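Local coordinates for cryptic loci regulator 2 (Schizosaccharomyces pombe 972h-, PDB 5IKJ), which promotes transcriptional gene silencing in heterochromatin as part of the histone deacetylase-containing SHREC complex, acting upstream of the deacetylases and helping to position nucleosomes, at residues Cys59-Ala64 and Ser138-Tyr143; His66-Ala71 and Ile360-Leu365; Gly72-Ile77 and Cys231-Tyr236; Gly338-Leu343 and Pro366-Glu371. All coordinates share one frame; numbering follows the deposited sequence.

Contact 1: Cys59-Ala64 and Ser138-Tyr143; sequences CGRLLA and SFENYY
The CA atoms of G60 and Y143 come within 3.7 Å of each other and those of R61 and Y142 within 5.0 Å, so the backbone of helix 50-67 runs almost against the turn that leads into strand 143-144. This is helix-against-loop packing made through a glycine: a CB on G60 would point at the turn and fall 2.2 Å from the CA of Y143, a clash that the absent side chain avoids. F139, E140 and N141 have helical backbone angles without regular helical bonding, and their turn presents F139 O to the helix. R61 CA answers with a CA-H...O contact of 3.5 Å to F139 O, at 143° at the hydrogen.

The rest of R61 extends this contact. CG stands anti to the backbone N (chi1 174°) and lies beside F139 O, while CD sits 3.6 Å from the CA of E140 and also touches its CG. The two side chains run alongside each other, yet the closest charged atoms, R61 NE and E140 OE2, are 5.1 Å apart and the guanidinium and carboxylate planes are 85° apart. The R61-E140 contact is therefore made by aliphatic carbons, with at most a longer-range attraction. An alanine here, lacking CG and CD, would probably open a gap beside E140 and leave F139 O with only the CA and CB of that residue against it.

One turn on, A64 points between F139 and Y142. Y142 OH is hydrogen-bonded to T136 O, and Y143 pairs through its backbone with P13 and I15. A64 CB approaches the Y142 ring obliquely, 3.7 Å from CG, and also touches F139 CB.

Contact 2: His66-Ala71 and Ile360-Leu365; sequences HVFGGA and IPLTVL
L365 meets the end of helix 50-67 with both its backbone and its side chain. Its N donates to V67 O over 2.8 Å with an N-H...O angle of 163°, a nearly straight bond. From there the side chain can be followed outward. CB lies 3.4 Å from the same V67 O and also touches H66 O. CG is anti to the backbone N (chi1 -175°), and from it the two methyls part: CD1 goes to G69 O at 3.8 Å, while CD2 packs 3.2 Å from H66 O and 3.6 Å from CD2 of the imidazole, which it approaches obliquely. A CB on G70 would fall 2.8 Å from L365 CD2, and the backbone angles of G70 would also press it against the carbonyl O before it.

The H66 ring is held from elsewhere, by a hydrogen bond from NE2 to E225 and by stacking on Y191. G69 O is hydrogen-bonded to H229.

F68, the first residue to leave helical backbone angles, carries the other half of the contact. L362 CD1 sits over one face of its ring, 4.0 Å from the centroid and 15° off the normal, a CH-pi contact, and V364 CG2 comes at the ring edge. T363 O receives a CA-H...O contact from F68 CA at 3.2 Å. L365 O is hydrogen-bonded to a basic side chain of another protein's chain.

Carbonyls in the last turn of a helix lack partners further along it; here an extended loop segment from a distant part of the chain supplies the L365 N-H to one of them, V67 O, at the C-terminus of helix 50-67.

Contact 3: Gly72-Ile77 and Cys231-Tyr236; sequences GSTQPI and CKDDTY
T74 and D233 reach toward each other tip to tip, the threonine OG1 lying nearly midway between the carboxylate oxygens, 3.2 Å from D233 OD1 and 3.3 Å from OD2. Both hydrogen bonds are weak. T74 OG1 is turned to this position by chi1 of 68°, between the backbone N and the carbonyl carbon. W238 NE1 is a further partner of that hydroxyl, and D233 OD1 is also bonded to T237 OG1. A water also links the two segments, 2.8 Å from D233 OD2; its leg to G72 O is very short and its length is doubtful.

The contact joins the start of helix 75-82 to the C-terminal end of helix 214-237, where a wider pi-type turn spans D233 to Y236. T74 occupies the N-cap position of the shorter helix, but its hydroxyl makes no capping bond and is used across the contact instead.

Q75 lies across K232 at about a right angle. Its amide NE2 packs 3.4 Å from K232 CE and 3.5 Å from CD, a contact with methylenes, while its bond is to T237 OG1. The amide's other end, OE1, comes to the edge of the Y236 ring in its plane, 3.9 Å from CE2, with the amide and ring planes 41° apart. K232 bends only at its last torsion (chi4 67°), which places NZ 3.6 Å above one face of Y236, offset toward the rim, and NZ is hydrogen-bonded to the backbone of another protein chain.

Contact 4: Gly338-Leu343 and Pro366-Glu371; sequences GIFQPL and PTFGGE
F368 is packed between F340, L343 and the backbone of Q341, and most of the contact goes through its ring. F340 CD2 stands over the centre of one face, 3.5 Å above the plane, while P366 CB from its own segment covers the opposite face nearer the rim. The two phenyl rings are neither stacked nor edge-to-face: their centroids are 4.5 Å apart and their planes 46°. L343 CD2 comes at the ring edge, near its plane, 3.7 Å from F368 CD1, and the two side chains cross at about a right angle. Q341 O approaches the same CD1 obliquely at 3.3 Å.

Next to the rings, CB of F340 and CB of F368 meet at 3.6 Å, and Q341 CB lies 3.5 Å from F368 O. An alanine at F368 would probably open a gap beside F340 CD2 and L343, which would lose the ring they pack on here, although the CB contact with F340 would remain.

Farther out, F340 is positioned by an edge-to-face contact with Y380 and a backbone hydrogen bond to H378, both of strand 377-384, and apolar side chains of another protein chain pack on F340, L343 and F368. The contact joins strand 333-340 and the residues that follow it to the loop, the runs F340 to L343 and T367 to G370 being directed 96° apart, and T367 rests on Y191 and S195 of helix 183-195.

How the contacts relate
Contacts 1 and 2 share helix 50-67 and touch where F139 CZ packs 3.7 Å from F68 CB; the turn packs along the helix and the loop meets its C-terminal end. Contact 3 is nested inside the loop closed by contact 2 and meets it where T363 OG1 lies 3.5 Å from Q75 CG. It is the buried and most polar contact, with weak hydroxyl-carboxylate bonds and a water. Of the partly buried pair, contact 1 rests on close backbone approach and packing, while contact 2 adds a backbone hydrogen bond. Contact 4 lies at the surface, is aromatic, and adjoins contact 2 in sequence, its centre about 17 Å from that of contact 2.

Contact 1: Cys59-Ala64 and Ser138-Tyr143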
loop_
_atom_site.group_PDB
_atom_site.type_symbol
_atom_site.label_atom_id
_atom_site.label_comp_id
_atom_site.label_asym_id
_atom_site.label_seq_id
_atom_site.Cartn_x
_atom_site.Cartn_y
_atom_site.Cartn_z
ATOM N N CYS A 59 -14.896 14.131 -14.179
ATOM C CA CYS A 59 -13.949 14.628 -13.185
ATOM C C CYS A 59 -14.329 14.161 -11.786
ATOM O O CYS A 59 -13.480 13.679 -11.028
ATOM C CB CYS A 59 -13.885 16.154 -13.241
ATOM S SG CYS A 59 -13.060 16.827 -14.692
ATOM N N GLY A 60 -15.608 14.291 -11.428
ATOM C CA GLY A 60 -16.030 13.927 -10.086
ATOM C C GLY A 60 -15.900 12.443 -9.805
ATOM O O GLY A 60 -15.443 12.047 -8.730
ATOM N N ARG A 61 -16.301 11.600 -10.759
ATOM C CA ARG A 61 -16.200 10.159 -10.553
ATOM C C ARG A 61 -14.748 9.734 -10.390
ATOM O O ARG A 61 -14.403 9.001 -9.457
ATOM C CB ARG A 61 -16.840 9.399 -11.717
ATOM C CG ARG A 61 -16.637 7.886 -11.622
ATOM C CD ARG A 61 -17.349 7.114 -12.721
ATOM N NE ARG A 61 -16.692 7.252 -14.017
ATOM C CZ ARG A 61 -17.020 8.146 -14.946
ATOM N NH1 ARG A 61 -16.352 8.179 -16.091
ATOM N NH2 ARG A 61 -18.011 9.005 -14.740
ATOM N N LEU A 62 -13.880 10.180 -11.299
ATOM C CA LEU A 62 -12.494 9.730 -11.286
ATOM C C LEU A 62 -11.713 10.377 -10.150
ATOM O O LEU A 62 -10.853 9.732 -9.541
ATOM C CB LEU A 62 -11.841 10.024 -12.637
ATOM C CG LEU A 62 -12.484 9.265 -13.803
ATOM C CD1 LEU A 62 -11.969 9.761 -15.144
ATOM C CD2 LEU A 62 -12.246 7.768 -13.668
ATOM N N LEU A 63 -11.999 11.643 -9.848
ATOM C CA LEU A 63 -11.440 12.249 -8.645
ATOM C C LEU A 63 -11.848 11.456 -7.410
ATOM O O LEU A 63 -11.006 11.103 -6.576
ATOM C CB LEU A 63 -11.893 13.705 -8.527
ATOM C CG LEU A 63 -11.336 14.477 -7.328
ATOM C CD1 LEU A 63 -9.813 14.481 -7.350
ATOM C CD2 LEU A 63 -11.871 15.904 -7.298
ATOM N N ALA A 64 -13.142 11.150 -7.286
ATOM C CA ALA A 64 -13.619 10.396 -6.131
ATOM C C ALA A 64 -12.934 9.041 -6.033
ATOM O O ALA A 64 -12.521 8.621 -4.946
ATOM C CB ALA A 64 -15.136 10.222 -6.209
ATOM N N SER A 138 -20.506 4.255 -3.805
ATOM C CA SER A 138 -20.466 4.037 -5.250
ATOM C C SER A 138 -20.013 5.342 -5.892
ATOM O O SER A 138 -20.806 6.267 -6.076
ATOM C CB SER A 138 -21.826 3.594 -5.772
ATOM O OG SER A 138 -22.803 4.601 -5.568
ATOM N N PHE A 139 -18.726 5.415 -6.236
ATOM C CA PHE A 139 -18.147 6.670 -6.694
ATOM C C PHE A 139 -18.554 7.031 -8.115
ATOM O O PHE A 139 -18.248 8.141 -8.563
ATOM C CB PHE A 139 -16.625 6.605 -6.580
ATOM C CG PHE A 139 -16.145 6.172 -5.227
ATOM C CD1 PHE A 139 -16.421 6.936 -4.105
ATOM C CD2 PHE A 139 -15.425 5.000 -5.073
ATOM C CE1 PHE A 139 -15.987 6.538 -2.855
ATOM C CE2 PHE A 139 -14.985 4.598 -3.825
ATOM C CZ PHE A 139 -15.267 5.368 -2.715
ATOM N N GLU A 140 -19.240 6.135 -8.829
ATOM C CA GLU A 140 -19.736 6.464 -10.159
ATOM C C GLU A 140 -20.781 7.571 -10.138
ATOM O O GLU A 140 -21.099 8.115 -11.202
ATOM C CB GLU A 140 -20.322 5.216 -10.827
ATOM C CG GLU A 140 -19.290 4.142 -11.147
ATOM C CD GLU A 140 -19.764 3.174 -12.215
ATOM O OE1 GLU A 140 -20.943 2.763 -12.169
ATOM O OE2 GLU A 140 -18.958 2.830 -13.106
ATOM N N ASN A 141 -21.314 7.921 -8.967
ATOM C CA ASN A 141 -22.330 8.960 -8.861
ATOM C C ASN A 141 -21.756 10.337 -8.560
ATOM O O ASN A 141 -22.430 11.341 -8.819
ATOM C CB ASN A 141 -23.343 8.598 -7.771
ATOM C CG ASN A 141 -24.446 7.692 -8.276
ATOM O OD1 ASN A 141 -24.227 6.854 -9.151
ATOM N ND2 ASN A 141 -25.644 7.863 -7.732
ATOM N N TYR A 142 -20.541 10.413 -8.023
ATOM C CA TYR A 142 -19.959 11.701 -7.677
ATOM C C TYR A 142 -19.791 12.560 -8.927
ATOM O O TYR A 142 -19.679 12.062 -10.049
ATOM C CB TYR A 142 -18.607 11.517 -6.987
ATOM C CG TYR A 142 -18.687 10.938 -5.590
ATOM C CD1 TYR A 142 -19.284 9.708 -5.358
ATOM C CD2 TYR A 142 -18.146 11.617 -4.503
ATOM C CE1 TYR A 142 -19.349 9.172 -4.087
ATOM C CE2 TYR A 142 -18.207 11.088 -3.227
ATOM C CZ TYR A 142 -18.811 9.865 -3.026
ATOM O OH TYR A 142 -18.878 9.331 -1.760
ATOM N N TYR A 143 -19.775 13.873 -8.718
ATOM C CA TYR A 143 -19.644 14.811 -9.822
ATOM C C TYR A 143 -19.204 16.157 -9.270
ATOM O O TYR A 143 -19.501 16.498 -8.122
ATOM C CB TYR A 143 -20.959 14.954 -10.595
ATOM C CG TYR A 143 -21.991 15.805 -9.893
ATOM C CD1 TYR A 143 -22.836 15.259 -8.936
ATOM C CD2 TYR A 143 -22.121 17.155 -10.190
ATOM C CE1 TYR A 143 -23.782 16.035 -8.293
ATOM C CE2 TYR A 143 -23.062 17.938 -9.554
ATOM C CZ TYR A 143 -23.891 17.374 -8.607
ATOM O OH TYR A 143 -24.830 18.156 -7.971
#

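Contact 2: His66-Ala71 and Ile360-Leu365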
loop_
_atom_site.group_PDB
_atom_site.type_symbol
_atom_site.label_atom_id
_atom_site.label_comp_id
_atom_site.label_asym_id
_atom_site.label_seq_id
_atom_site.Cartn_x
_atom_site.Cartn_y
_atom_site.Cartn_z
ATOM N N HIS A 66 -10.082 8.389 -7.054
ATOM C CA HIS A 66 -8.674 8.608 -6.750
ATOM C C HIS A 66 -8.484 8.947 -5.277
ATOM O O HIS A 66 -7.677 8.316 -4.586
ATOM C CB HIS A 66 -8.124 9.726 -7.635
ATOM C CG HIS A 66 -6.636 9.699 -7.796
ATOM N ND1 HIS A 66 -5.977 10.504 -8.699
ATOM C CD2 HIS A 66 -5.679 8.972 -7.172
ATOM C CE1 HIS A 66 -4.679 10.274 -8.627
ATOM N NE2 HIS A 66 -4.471 9.347 -7.708
ATOM N N VAL A 67 -9.230 9.934 -4.777
ATOM C CA VAL A 67 -9.044 10.379 -3.398
ATOM C C VAL A 67 -9.484 9.296 -2.423
ATOM O O VAL A 67 -8.825 9.054 -1.405
ATOM C CB VAL A 67 -9.800 11.695 -3.146
ATOM C CG1 VAL A 67 -9.411 12.279 -1.791
ATOM C CG2 VAL A 67 -9.511 12.696 -4.242
ATOM N N PHE A 68 -10.604 8.635 -2.711
ATOM C CA PHE A 68 -11.134 7.589 -1.851
ATOM C C PHE A 68 -10.809 6.193 -2.366
ATOM O O PHE A 68 -11.491 5.229 -2.003
ATOM C CB PHE A 68 -12.645 7.759 -1.694
ATOM C CG PHE A 68 -13.046 9.107 -1.168
ATOM C CD1 PHE A 68 -12.642 9.519 0.091
ATOM C CD2 PHE A 68 -13.825 9.962 -1.929
ATOM C CE1 PHE A 68 -13.005 10.757 0.580
ATOM C CE2 PHE A 68 -14.193 11.202 -1.445
ATOM C CZ PHE A 68 -13.782 11.601 -0.188
ATOM N N GLY A 69 -9.780 6.066 -3.201
ATOM C CA GLY A 69 -9.374 4.774 -3.715
ATOM C C GLY A 69 -7.906 4.736 -4.085
ATOM O O GLY A 69 -7.051 4.474 -3.235
ATOM N N GLY A 70 -7.603 5.001 -5.350
ATOM C CA GLY A 70 -6.239 4.968 -5.833
ATOM C C GLY A 70 -5.825 3.584 -6.304
ATOM O O GLY A 70 -6.395 2.563 -5.923
ATOM N N ALA A 71 -4.801 3.567 -7.155
ATOM C CA ALA A 71 -4.320 2.325 -7.746
ATOM C C ALA A 71 -4.064 1.272 -6.678
ATOM O O ALA A 71 -3.365 1.522 -5.692
ATOM C CB ALA A 71 -3.037 2.586 -8.537
ATOM N N ILE A 360 -19.382 2.520 7.224
ATOM C CA ILE A 360 -17.977 2.135 7.047
ATOM C C ILE A 360 -17.151 3.392 6.793
ATOM O O ILE A 360 -17.578 4.254 6.003
ATOM C CB ILE A 360 -17.840 1.140 5.890
ATOM C CG1 ILE A 360 -18.637 -0.135 6.177
ATOM C CG2 ILE A 360 -16.375 0.780 5.651
ATOM C CD1 ILE A 360 -18.848 -1.006 4.958
ATOM N N PRO A 361 -15.981 3.555 7.418
ATOM C CA PRO A 361 -15.195 4.775 7.187
ATOM C C PRO A 361 -14.481 4.702 5.845
ATOM O O PRO A 361 -13.846 3.696 5.522
ATOM C CB PRO A 361 -14.201 4.782 8.354
ATOM C CG PRO A 361 -13.974 3.332 8.635
ATOM C CD PRO A 361 -15.268 2.609 8.298
ATOM N N LEU A 362 -14.595 5.767 5.057
ATOM C CA LEU A 362 -13.945 5.792 3.755
ATOM C C LEU A 362 -12.429 5.807 3.912
ATOM O O LEU A 362 -11.881 6.401 4.844
ATOM C CB LEU A 362 -14.395 7.011 2.948
ATOM C CG LEU A 362 -15.831 7.023 2.414
ATOM C CD1 LEU A 362 -16.032 8.229 1.507
ATOM C CD2 LEU A 362 -16.173 5.736 1.665
ATOM N N THR A 363 -11.753 5.131 2.988
ATOM C CA THR A 363 -10.297 5.104 2.947
ATOM C C THR A 363 -9.810 6.310 2.154
ATOM O O THR A 363 -10.114 6.439 0.963
ATOM C CB THR A 363 -9.798 3.805 2.315
ATOM O OG1 THR A 363 -10.250 2.687 3.090
ATOM C CG2 THR A 363 -8.274 3.784 2.245
ATOM N N VAL A 364 -9.059 7.191 2.809
ATOM C CA VAL A 364 -8.558 8.410 2.186
ATOM C C VAL A 364 -7.113 8.183 1.766
ATOM O O VAL A 364 -6.270 7.795 2.584
ATOM C CB VAL A 364 -8.680 9.617 3.133
ATOM C CG1 VAL A 364 -8.242 10.892 2.423
ATOM C CG2 VAL A 364 -10.112 9.751 3.628
ATOM N N LEU A 365 -6.830 8.435 0.497
ATOM C CA LEU A 365 -5.516 8.164 -0.064
ATOM C C LEU A 365 -4.531 9.239 0.386
ATOM O O LEU A 365 -4.715 10.411 0.037
ATOM C CB LEU A 365 -5.597 8.137 -1.581
ATOM C CG LEU A 365 -4.347 7.759 -2.371
ATOM C CD1 LEU A 365 -3.960 6.313 -2.110
ATOM C CD2 LEU A 365 -4.613 7.999 -3.849
#

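Contact 3: Gly72-Ile77 and Cys231-Tyr236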
loop_
_atom_site.group_PDB
_atom_site.type_symbol
_atom_site.label_atom_id
_atom_site.label_comp_id
_atom_site.label_asym_id
_atom_site.label_seq_id
_atom_site.Cartn_x
_atom_site.Cartn_y
_atom_site.Cartn_z
ATOM N N GLY A 72 -4.639 0.090 -6.884
ATOM C CA GLY A 72 -4.376 -1.054 -6.038
ATOM C C GLY A 72 -5.356 -1.278 -4.909
ATOM O O GLY A 72 -5.179 -2.237 -4.148
ATOM N N SER A 73 -6.376 -0.435 -4.771
ATOM C CA SER A 73 -7.300 -0.564 -3.651
ATOM C C SER A 73 -8.144 -1.823 -3.790
ATOM O O SER A 73 -8.677 -2.114 -4.865
ATOM C CB SER A 73 -8.210 0.658 -3.565
ATOM O OG SER A 73 -9.063 0.568 -2.435
ATOM N N THR A 74 -8.268 -2.568 -2.691
ATOM C CA THR A 74 -9.204 -3.681 -2.597
ATOM C C THR A 74 -10.277 -3.423 -1.547
ATOM O O THR A 74 -11.001 -4.353 -1.173
ATOM C CB THR A 74 -8.463 -4.984 -2.281
ATOM O OG1 THR A 74 -7.936 -4.932 -0.950
ATOM C CG2 THR A 74 -7.321 -5.208 -3.267
ATOM N N GLN A 75 -10.398 -2.186 -1.064
ATOM C CA GLN A 75 -11.395 -1.884 -0.041
ATOM C C GLN A 75 -12.819 -2.147 -0.512
ATOM O O GLN A 75 -13.632 -2.610 0.308
ATOM C CB GLN A 75 -11.239 -0.428 0.422
ATOM C CG GLN A 75 -9.895 -0.121 1.064
ATOM C CD GLN A 75 -9.540 -1.096 2.167
ATOM O OE1 GLN A 75 -10.350 -1.366 3.054
ATOM N NE2 GLN A 75 -8.333 -1.646 2.106
ATOM N N PRO A 76 -13.194 -1.877 -1.765
ATOM C CA PRO A 76 -14.544 -2.261 -2.206
ATOM C C PRO A 76 -14.824 -3.743 -2.047
ATOM O O PRO A 76 -15.980 -4.124 -1.822
ATOM C CB PRO A 76 -14.563 -1.832 -3.680
ATOM C CG PRO A 76 -13.555 -0.742 -3.767
ATOM C CD PRO A 76 -12.472 -1.119 -2.803
ATOM N N ILE A 77 -13.801 -4.594 -2.152
ATOM C CA ILE A 77 -14.008 -6.027 -1.971
ATOM C C ILE A 77 -14.325 -6.337 -0.513
ATOM O O ILE A 77 -15.214 -7.144 -0.217
ATOM C CB ILE A 77 -12.779 -6.813 -2.467
ATOM C CG1 ILE A 77 -12.565 -6.555 -3.962
ATOM C CG2 ILE A 77 -12.954 -8.306 -2.201
ATOM C CD1 ILE A 77 -11.333 -7.219 -4.546
ATOM N N CYS A 231 0.451 -2.163 1.672
ATOM C CA CYS A 231 0.671 -2.045 3.108
ATOM C C CYS A 231 -0.626 -2.262 3.875
ATOM O O CYS A 231 -0.687 -3.071 4.808
ATOM C CB CYS A 231 1.252 -0.665 3.413
ATOM S SG CYS A 231 1.667 -0.395 5.129
ATOM N N LYS A 232 -1.678 -1.541 3.490
ATOM C CA LYS A 232 -2.962 -1.668 4.167
ATOM C C LYS A 232 -3.460 -3.107 4.137
ATOM O O LYS A 232 -3.982 -3.613 5.137
ATOM C CB LYS A 232 -3.979 -0.731 3.518
ATOM C CG LYS A 232 -5.242 -0.504 4.329
ATOM C CD LYS A 232 -6.131 0.538 3.666
ATOM C CE LYS A 232 -7.462 0.699 4.386
ATOM N NZ LYS A 232 -7.315 1.285 5.748
ATOM N N ASP A 233 -3.300 -3.789 3.000
ATOM C CA ASP A 233 -3.771 -5.166 2.902
ATOM C C ASP A 233 -2.940 -6.100 3.773
ATOM O O ASP A 233 -3.482 -7.023 4.391
ATOM C CB ASP A 233 -3.747 -5.627 1.444
ATOM C CG ASP A 233 -4.746 -4.882 0.579
ATOM O OD1 ASP A 233 -5.648 -4.224 1.138
ATOM O OD2 ASP A 233 -4.631 -4.959 -0.663
ATOM N N ASP A 234 -1.627 -5.872 3.846
ATOM C CA ASP A 234 -0.759 -6.740 4.635
ATOM C C ASP A 234 -0.910 -6.521 6.136
ATOM O O ASP A 234 -0.463 -7.367 6.918
ATOM C CB ASP A 234 0.702 -6.525 4.233
ATOM C CG ASP A 234 1.062 -7.230 2.937
ATOM O OD1 ASP A 234 0.148 -7.754 2.265
ATOM O OD2 ASP A 234 2.261 -7.257 2.589
ATOM N N THR A 235 -1.518 -5.409 6.558
ATOM C CA THR A 235 -1.656 -5.106 7.976
ATOM C C THR A 235 -3.087 -4.837 8.423
ATOM O O THR A 235 -3.336 -4.830 9.633
ATOM C CB THR A 235 -0.798 -3.887 8.353
ATOM O OG1 THR A 235 -1.301 -2.720 7.694
ATOM C CG2 THR A 235 0.657 -4.103 7.954
ATOM N N TYR A 236 -4.028 -4.625 7.501
ATOM C CA TYR A 236 -5.391 -4.268 7.876
ATOM C C TYR A 236 -6.425 -5.106 7.132
ATOM O O TYR A 236 -7.294 -5.721 7.758
ATOM C CB TYR A 236 -5.626 -2.776 7.621
ATOM C CG TYR A 236 -7.064 -2.330 7.763
ATOM C CD1 TYR A 236 -7.598 -2.022 9.007
ATOM C CD2 TYR A 236 -7.882 -2.201 6.649
ATOM C CE1 TYR A 236 -8.909 -1.609 9.138
ATOM C CE2 TYR A 236 -9.194 -1.789 6.771
ATOM C CZ TYR A 236 -9.703 -1.494 8.016
ATOM O OH TYR A 236 -11.009 -1.083 8.137
HETATM O O HOH W 1 -3.595 -3.846 -2.990
#

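Contact 4: Gly338-Leu343 and Pro366-Glu371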
loop_
_atom_site.group_PDB
_atom_site.type_symbol
_atom_site.label_atom_id
_atom_site.label_comp_id
_atom_site.label_asym_id
_atom_site.label_seq_id
_atom_site.Cartn_x
_atom_site.Cartn_y
_atom_site.Cartn_z
ATOM N N GLY A 338 10.089 2.214 0.065
ATOM C CA GLY A 338 8.928 3.049 0.297
ATOM C C GLY A 338 9.195 4.251 1.177
ATOM O O GLY A 338 8.520 4.444 2.194
ATOM N N ILE A 339 10.170 5.076 0.796
ATOM C CA ILE A 339 10.455 6.287 1.551
ATOM C C ILE A 339 9.279 7.245 1.427
ATOM O O ILE A 339 8.640 7.341 0.370
ATOM C CB ILE A 339 11.761 6.932 1.059
ATOM C CG1 ILE A 339 12.223 8.016 2.036
ATOM C CG2 ILE A 339 11.584 7.513 -0.338
ATOM C CD1 ILE A 339 13.652 8.473 1.810
ATOM N N PHE A 340 8.985 7.958 2.512
ATOM C CA PHE A 340 7.889 8.915 2.516
ATOM C C PHE A 340 8.160 9.976 3.571
ATOM O O PHE A 340 9.047 9.833 4.417
ATOM C CB PHE A 340 6.545 8.226 2.779
ATOM C CG PHE A 340 6.374 7.755 4.192
ATOM C CD1 PHE A 340 6.984 6.593 4.626
ATOM C CD2 PHE A 340 5.601 8.477 5.087
ATOM C CE1 PHE A 340 6.827 6.156 5.926
ATOM C CE2 PHE A 340 5.442 8.046 6.392
ATOM C CZ PHE A 340 6.056 6.886 6.811
ATOM N N GLN A 341 7.378 11.052 3.509
ATOM C CA GLN A 341 7.459 12.123 4.490
ATOM C C GLN A 341 6.301 11.987 5.465
ATOM O O GLN A 341 5.141 12.124 5.049
ATOM C CB GLN A 341 7.413 13.487 3.804
ATOM C CG GLN A 341 8.650 13.818 2.991
ATOM C CD GLN A 341 9.886 13.974 3.854
ATOM O OE1 GLN A 341 9.791 14.152 5.068
ATOM N NE2 GLN A 341 11.057 13.904 3.230
ATOM N N PRO A 342 6.544 11.714 6.747
ATOM C CA PRO A 342 5.437 11.693 7.709
ATOM C C PRO A 342 4.646 12.993 7.658
ATOM O O PRO A 342 5.179 14.056 7.334
ATOM C CB PRO A 342 6.139 11.510 9.059
ATOM C CG PRO A 342 7.424 10.837 8.728
ATOM C CD PRO A 342 7.828 11.356 7.377
ATOM N N LEU A 343 3.361 12.897 7.976
ATOM C CA LEU A 343 2.483 14.055 7.946
ATOM C C LEU A 343 2.496 14.777 9.285
ATOM O O LEU A 343 2.599 14.159 10.350
ATOM C CB LEU A 343 1.051 13.644 7.602
ATOM C CG LEU A 343 0.844 12.873 6.297
ATOM C CD1 LEU A 343 -0.641 12.614 6.066
ATOM C CD2 LEU A 343 1.446 13.614 5.106
ATOM N N PRO A 366 -3.492 8.896 1.141
ATOM C CA PRO A 366 -2.515 9.912 1.539
ATOM C C PRO A 366 -1.532 10.221 0.422
ATOM O O PRO A 366 -1.166 9.358 -0.379
ATOM C CB PRO A 366 -1.808 9.261 2.733
ATOM C CG PRO A 366 -1.834 7.818 2.409
ATOM C CD PRO A 366 -3.134 7.567 1.672
ATOM N N THR A 367 -1.112 11.482 0.373
ATOM C CA THR A 367 -0.074 11.940 -0.552
ATOM C C THR A 367 1.101 12.407 0.300
ATOM O O THR A 367 1.152 13.562 0.730
ATOM C CB THR A 367 -0.591 13.051 -1.475
ATOM O OG1 THR A 367 -1.177 14.102 -0.694
ATOM C CG2 THR A 367 -1.628 12.495 -2.446
ATOM N N PHE A 368 2.051 11.498 0.539
ATOM C CA PHE A 368 3.158 11.801 1.441
ATOM C C PHE A 368 4.171 12.734 0.792
ATOM O O PHE A 368 4.751 13.593 1.467
ATOM C CB PHE A 368 3.843 10.510 1.885
ATOM C CG PHE A 368 3.061 9.717 2.889
ATOM C CD1 PHE A 368 2.597 10.313 4.050
ATOM C CD2 PHE A 368 2.810 8.370 2.684
ATOM C CE1 PHE A 368 1.884 9.582 4.979
ATOM C CE2 PHE A 368 2.097 7.635 3.609
ATOM C CZ PHE A 368 1.633 8.241 4.758
ATOM N N GLY A 369 4.403 12.575 -0.508
ATOM C CA GLY A 369 5.410 13.343 -1.212
ATOM C C GLY A 369 5.429 14.815 -0.849
ATOM O O GLY A 369 4.441 15.526 -1.058
ATOM N N GLY A 370 6.548 15.279 -0.299
ATOM C CA GLY A 370 6.677 16.663 0.112
ATOM C C GLY A 370 8.105 17.052 0.442
ATOM O O GLY A 370 9.053 16.448 -0.069
ATOM N N GLU A 371 8.270 18.060 1.296
ATOM C CA GLU A 371 9.582 18.562 1.681
ATOM C C GLU A 371 9.671 18.587 3.199
ATOM O O GLU A 371 8.729 19.023 3.871
ATOM C CB GLU A 371 9.827 19.971 1.121
ATOM C CG GLU A 371 9.487 20.146 -0.357
ATOM C CD GLU A 371 10.588 19.664 -1.284
ATOM O OE1 GLU A 371 11.767 19.690 -0.876
ATOM O OE2 GLU A 371 10.272 19.262 -2.424
#